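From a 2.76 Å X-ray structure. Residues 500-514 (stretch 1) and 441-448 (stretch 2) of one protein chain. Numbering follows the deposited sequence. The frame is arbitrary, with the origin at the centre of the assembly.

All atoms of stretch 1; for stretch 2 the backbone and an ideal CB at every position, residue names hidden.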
# COMPACT_ATOMS: atom_id res chain seq x y z
N VAL A 500 0.64 53.69 -8.93
CA VAL A 500 0.11 55.00 -8.63
C VAL A 500 -0.36 55.66 -9.90
O VAL A 500 -1.39 56.31 -9.94
CB VAL A 500 1.23 55.89 -8.07
CG1 VAL A 500 0.75 57.31 -7.85
CG2 VAL A 500 1.82 55.31 -6.81
N LYS A 501 0.43 55.48 -10.94
CA LYS A 501 0.14 56.07 -12.24
C LYS A 501 -1.20 55.58 -12.79
O LYS A 501 -2.00 56.38 -13.26
CB LYS A 501 1.26 55.76 -13.23
CG LYS A 501 1.15 56.52 -14.54
CD LYS A 501 2.17 56.03 -15.54
CE LYS A 501 2.18 56.89 -16.78
NZ LYS A 501 3.16 56.39 -17.78
N PHE A 502 -1.44 54.28 -12.70
CA PHE A 502 -2.70 53.73 -13.19
C PHE A 502 -3.89 54.14 -12.34
O PHE A 502 -4.93 54.54 -12.87
CB PHE A 502 -2.64 52.20 -13.26
CG PHE A 502 -3.99 51.58 -13.47
CD1 PHE A 502 -4.63 51.67 -14.70
CD2 PHE A 502 -4.64 50.93 -12.43
CE1 PHE A 502 -5.87 51.12 -14.89
CE2 PHE A 502 -5.88 50.37 -12.62
CZ PHE A 502 -6.50 50.46 -13.85
N TYR A 503 -3.76 54.03 -11.02
CA TYR A 503 -4.85 54.39 -10.12
C TYR A 503 -5.22 55.86 -10.25
O TYR A 503 -6.40 56.21 -10.27
CB TYR A 503 -4.50 54.07 -8.67
CG TYR A 503 -4.33 52.60 -8.37
CD1 TYR A 503 -5.16 51.65 -8.95
CD2 TYR A 503 -3.34 52.17 -7.51
CE1 TYR A 503 -5.00 50.31 -8.67
CE2 TYR A 503 -3.17 50.84 -7.23
CZ TYR A 503 -4.00 49.91 -7.81
OH TYR A 503 -3.83 48.58 -7.52
N LYS A 504 -4.20 56.72 -10.32
CA LYS A 504 -4.45 58.14 -10.52
C LYS A 504 -5.20 58.36 -11.83
O LYS A 504 -6.10 59.19 -11.91
CB LYS A 504 -3.16 58.96 -10.53
CG LYS A 504 -3.40 60.45 -10.73
CD LYS A 504 -2.12 61.21 -11.02
CE LYS A 504 -2.40 62.46 -11.86
NZ LYS A 504 -2.77 63.65 -11.04
N GLY A 505 -4.83 57.58 -12.84
CA GLY A 505 -5.51 57.64 -14.12
C GLY A 505 -6.98 57.32 -13.99
O GLY A 505 -7.83 57.97 -14.60
N PHE A 506 -7.29 56.31 -13.18
CA PHE A 506 -8.67 55.90 -12.97
C PHE A 506 -9.49 56.98 -12.26
O PHE A 506 -10.54 57.39 -12.75
CB PHE A 506 -8.72 54.59 -12.19
CG PHE A 506 -10.06 54.28 -11.60
CD1 PHE A 506 -11.10 53.82 -12.39
CD2 PHE A 506 -10.28 54.43 -10.24
CE1 PHE A 506 -12.33 53.53 -11.84
CE2 PHE A 506 -11.51 54.15 -9.69
CZ PHE A 506 -12.54 53.70 -10.49
N LEU A 507 -9.00 57.44 -11.11
CA LEU A 507 -9.72 58.46 -10.36
C LEU A 507 -9.90 59.74 -11.18
O LEU A 507 -10.95 60.37 -11.13
CB LEU A 507 -8.99 58.78 -9.04
CG LEU A 507 -8.84 57.62 -8.04
CD1 LEU A 507 -7.89 58.00 -6.92
CD2 LEU A 507 -10.19 57.19 -7.48
N ASP A 508 -8.89 60.10 -11.96
CA ASP A 508 -8.96 61.33 -12.75
C ASP A 508 -9.85 61.19 -13.99
O ASP A 508 -10.55 62.13 -14.36
CB ASP A 508 -7.56 61.79 -13.17
CG ASP A 508 -6.74 62.33 -12.01
OD1 ASP A 508 -7.29 62.45 -10.89
OD2 ASP A 508 -5.55 62.64 -12.22
N PHE A 509 -9.80 60.04 -14.65
CA PHE A 509 -10.53 59.88 -15.91
C PHE A 509 -11.86 59.13 -15.88
O PHE A 509 -12.53 59.06 -16.91
CB PHE A 509 -9.62 59.19 -16.94
CG PHE A 509 -8.57 60.09 -17.51
CD1 PHE A 509 -8.92 61.14 -18.34
CD2 PHE A 509 -7.23 59.89 -17.23
CE1 PHE A 509 -7.95 61.98 -18.87
CE2 PHE A 509 -6.26 60.71 -17.76
CZ PHE A 509 -6.62 61.76 -18.59
N TRP A 510 -12.26 58.58 -14.74
CA TRP A 510 -13.47 57.74 -14.72
C TRP A 510 -14.70 58.48 -15.21
O TRP A 510 -15.45 57.96 -16.05
CB TRP A 510 -13.74 57.19 -13.32
CG TRP A 510 -15.19 56.84 -13.13
CD1 TRP A 510 -16.08 57.46 -12.30
CD2 TRP A 510 -15.92 55.81 -13.80
NE1 TRP A 510 -17.32 56.87 -12.41
CE2 TRP A 510 -17.25 55.85 -13.33
CE3 TRP A 510 -15.58 54.85 -14.76
CZ2 TRP A 510 -18.23 54.98 -13.77
CZ3 TRP A 510 -16.56 53.97 -15.20
CH2 TRP A 510 -17.87 54.05 -14.71
N GLU A 511 -14.91 59.70 -14.71
CA GLU A 511 -16.09 60.48 -15.06
C GLU A 511 -16.15 60.77 -16.56
O GLU A 511 -17.22 60.69 -17.17
CB GLU A 511 -16.12 61.79 -14.27
CG GLU A 511 -17.24 62.75 -14.69
CD GLU A 511 -17.26 64.03 -13.88
OE1 GLU A 511 -18.35 64.62 -13.72
OE2 GLU A 511 -16.18 64.46 -13.40
N GLU A 512 -15.00 61.11 -17.14
CA GLU A 512 -14.91 61.36 -18.57
C GLU A 512 -15.25 60.12 -19.38
O GLU A 512 -16.00 60.18 -20.35
CB GLU A 512 -13.51 61.87 -18.94
CG GLU A 512 -13.23 61.93 -20.43
CD GLU A 512 -12.02 62.77 -20.76
OE1 GLU A 512 -11.47 63.42 -19.84
OE2 GLU A 512 -11.60 62.79 -21.94
N VAL A 513 -14.70 58.98 -18.96
CA VAL A 513 -14.92 57.73 -19.67
C VAL A 513 -16.39 57.29 -19.57
O VAL A 513 -16.97 56.84 -20.55
CB VAL A 513 -14.00 56.62 -19.13
CG1 VAL A 513 -14.43 55.25 -19.65
CG2 VAL A 513 -12.56 56.91 -19.51
N ASP A 514 -16.98 57.46 -18.39
CA ASP A 514 -18.37 57.05 -18.18
C ASP A 514 -19.32 57.74 -19.16
O ASP A 514 -20.36 57.18 -19.52
CB ASP A 514 -18.81 57.34 -16.74
CG ASP A 514 -20.23 56.88 -16.47
OD1 ASP A 514 -20.53 55.70 -16.74
OD2 ASP A 514 -21.04 57.70 -15.99
N UNK A 441 -5.28 54.08 -21.60
CA UNK A 441 -4.79 54.76 -22.79
C UNK A 441 -4.70 56.26 -22.58
O UNK A 441 -3.79 56.92 -23.09
CB UNK A 441 -5.69 54.45 -23.99
N UNK A 442 -5.64 56.82 -21.82
CA UNK A 442 -5.60 58.25 -21.52
C UNK A 442 -4.48 58.55 -20.52
O UNK A 442 -4.00 59.68 -20.46
CB UNK A 442 -6.95 58.72 -20.97
N UNK A 443 -4.08 57.54 -19.75
CA UNK A 443 -3.08 57.71 -18.70
C UNK A 443 -1.65 57.46 -19.15
O UNK A 443 -0.70 57.77 -18.43
CB UNK A 443 -3.40 56.77 -17.53
N UNK A 444 -1.48 56.89 -20.34
CA UNK A 444 -0.18 56.45 -20.79
C UNK A 444 0.25 55.16 -20.10
O UNK A 444 1.43 54.99 -19.76
CB UNK A 444 0.86 57.55 -20.55
N UNK A 445 -0.70 54.26 -19.89
CA UNK A 445 -0.42 52.99 -19.21
C UNK A 445 -0.70 51.80 -20.12
O UNK A 445 -1.53 51.87 -21.02
CB UNK A 445 -1.25 52.87 -17.93
N UNK A 446 -0.04 50.69 -19.81
CA UNK A 446 -0.26 49.44 -20.51
C UNK A 446 -0.81 48.47 -19.46
O UNK A 446 -0.19 48.27 -18.42
CB UNK A 446 1.02 48.92 -21.17
N UNK A 447 -1.97 47.87 -19.73
CA UNK A 447 -2.57 46.94 -18.79
C UNK A 447 -2.24 45.51 -19.16
O UNK A 447 -2.36 45.12 -20.32
CB UNK A 447 -4.09 47.14 -18.73
N UNK A 448 -1.84 44.72 -18.17
CA UNK A 448 -1.58 43.31 -18.40
C UNK A 448 -2.82 42.48 -18.07
O UNK A 448 -3.84 43.03 -17.65
CB UNK A 448 -0.38 42.84 -17.57

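Position 441 lies in the last turn of a helix, and its CB has nothing of stretch 1 within 5.5 Å. The contact sets no rule here, and almost any helix-compatible residue would do. The deposited residue is Glu441, extended and out of reach.

At 442 the CB points toward stretch 1 and sits 3.8 Å from Phe509 CE2, above the aromatic ring, with Val513 one helical turn further on. An aliphatic chain suits such a surface: leucine, isoleucine or methionine could each cover the ring and reach the valine. Leu442 is found. Its CB lies 3.7 Å from the centroid of the Phe509 ring and only 6° off the normal, a CH-pi contact over one face. With chi1 m and chi2 t, its CD1 comes 3.7 Å from Phe509 CD1 and 3.8 Å from Val513 CG2, so one methyl bridges two residues of the helix.

Position 443 faces the place where stretch 1 has no side chain. Its CB is 4.1 Å from Gly505 CA, and the two backbones close to 5.2 Å between the CA atoms of 443 and Gly505. That leaves room for something small: alanine, serine or perhaps cysteine. Ser443 fills it, chi1 m, with OG 3.2 Å from Gly505 CA. The fit is mutual, because an ideal CB on Gly505 would stand 2.0 Å from Ser443 OG, a clash. The hydroxyl finds its hydrogen bond with a residue just beyond the stretches.

At 444 the chain leaves the helix with phi 75° and psi 39°. Positive phi by itself favours glycine, with asparagine a common second choice; the virtual CB points sideways, 3.8 Å from Lys501 NZ. Gly444 is deposited, and its backbone does the work: Lys501, all t, extends to donate a hydrogen bond from NZ to Gly444 O at 3.0 Å.

Position 445 turns its CB toward the helix again, 4.8 Å from Phe502 CD1 and 5.2 Å from Lys501 CD. A compact, fairly apolar group such as valine, cysteine or alanine would suit. Cys445, chi1 m, sets SG 3.8 Å from Lys501 CD and 3.9 Å from Phe502 CA, against lysine methylene and helix backbone alike.

Position 446 is extended and out of reach, open to many residues; Val446 occupies it.

At 447 the CB points sideways with nothing near, so only a longer side chain could approach Phe502. Asn447 does: OD1 comes 3.9 Å from Phe502 CD1, while ND2 is hydrogen-bonded elsewhere in the structure.

Position 448 is beyond reach and unconstrained by this contact; it holds Gln448.

Stretch 2 441-448: ELSGCVNQ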
# COMPACT_ATOMS: atom_id res chain seq x y z
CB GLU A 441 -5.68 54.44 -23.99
CG GLU A 441 -5.33 55.25 -25.22
CD GLU A 441 -6.20 54.92 -26.40
OE1 GLU A 441 -7.04 54.00 -26.27
OE2 GLU A 441 -6.04 55.56 -27.46
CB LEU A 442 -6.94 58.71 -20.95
CG LEU A 442 -8.19 58.43 -21.79
CD1 LEU A 442 -9.43 58.47 -20.91
CD2 LEU A 442 -8.31 59.41 -22.94
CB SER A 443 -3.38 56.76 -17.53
OG SER A 443 -4.72 56.88 -17.10
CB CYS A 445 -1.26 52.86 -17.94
SG CYS A 445 -0.91 54.09 -16.67
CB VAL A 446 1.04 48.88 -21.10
CG1 VAL A 446 1.60 49.83 -22.15
CG2 VAL A 446 2.06 48.62 -20.00
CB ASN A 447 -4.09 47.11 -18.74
CG ASN A 447 -4.52 48.45 -18.18
OD1 ASN A 447 -3.71 49.18 -17.61
ND2 ASN A 447 -5.80 48.77 -18.33
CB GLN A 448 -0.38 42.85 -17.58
CG GLN A 448 0.84 43.74 -17.77
CD GLN A 448 2.10 43.16 -17.18
OE1 GLN A 448 2.61 42.14 -17.65
NE2 GLN A 448 2.62 43.80 -16.14
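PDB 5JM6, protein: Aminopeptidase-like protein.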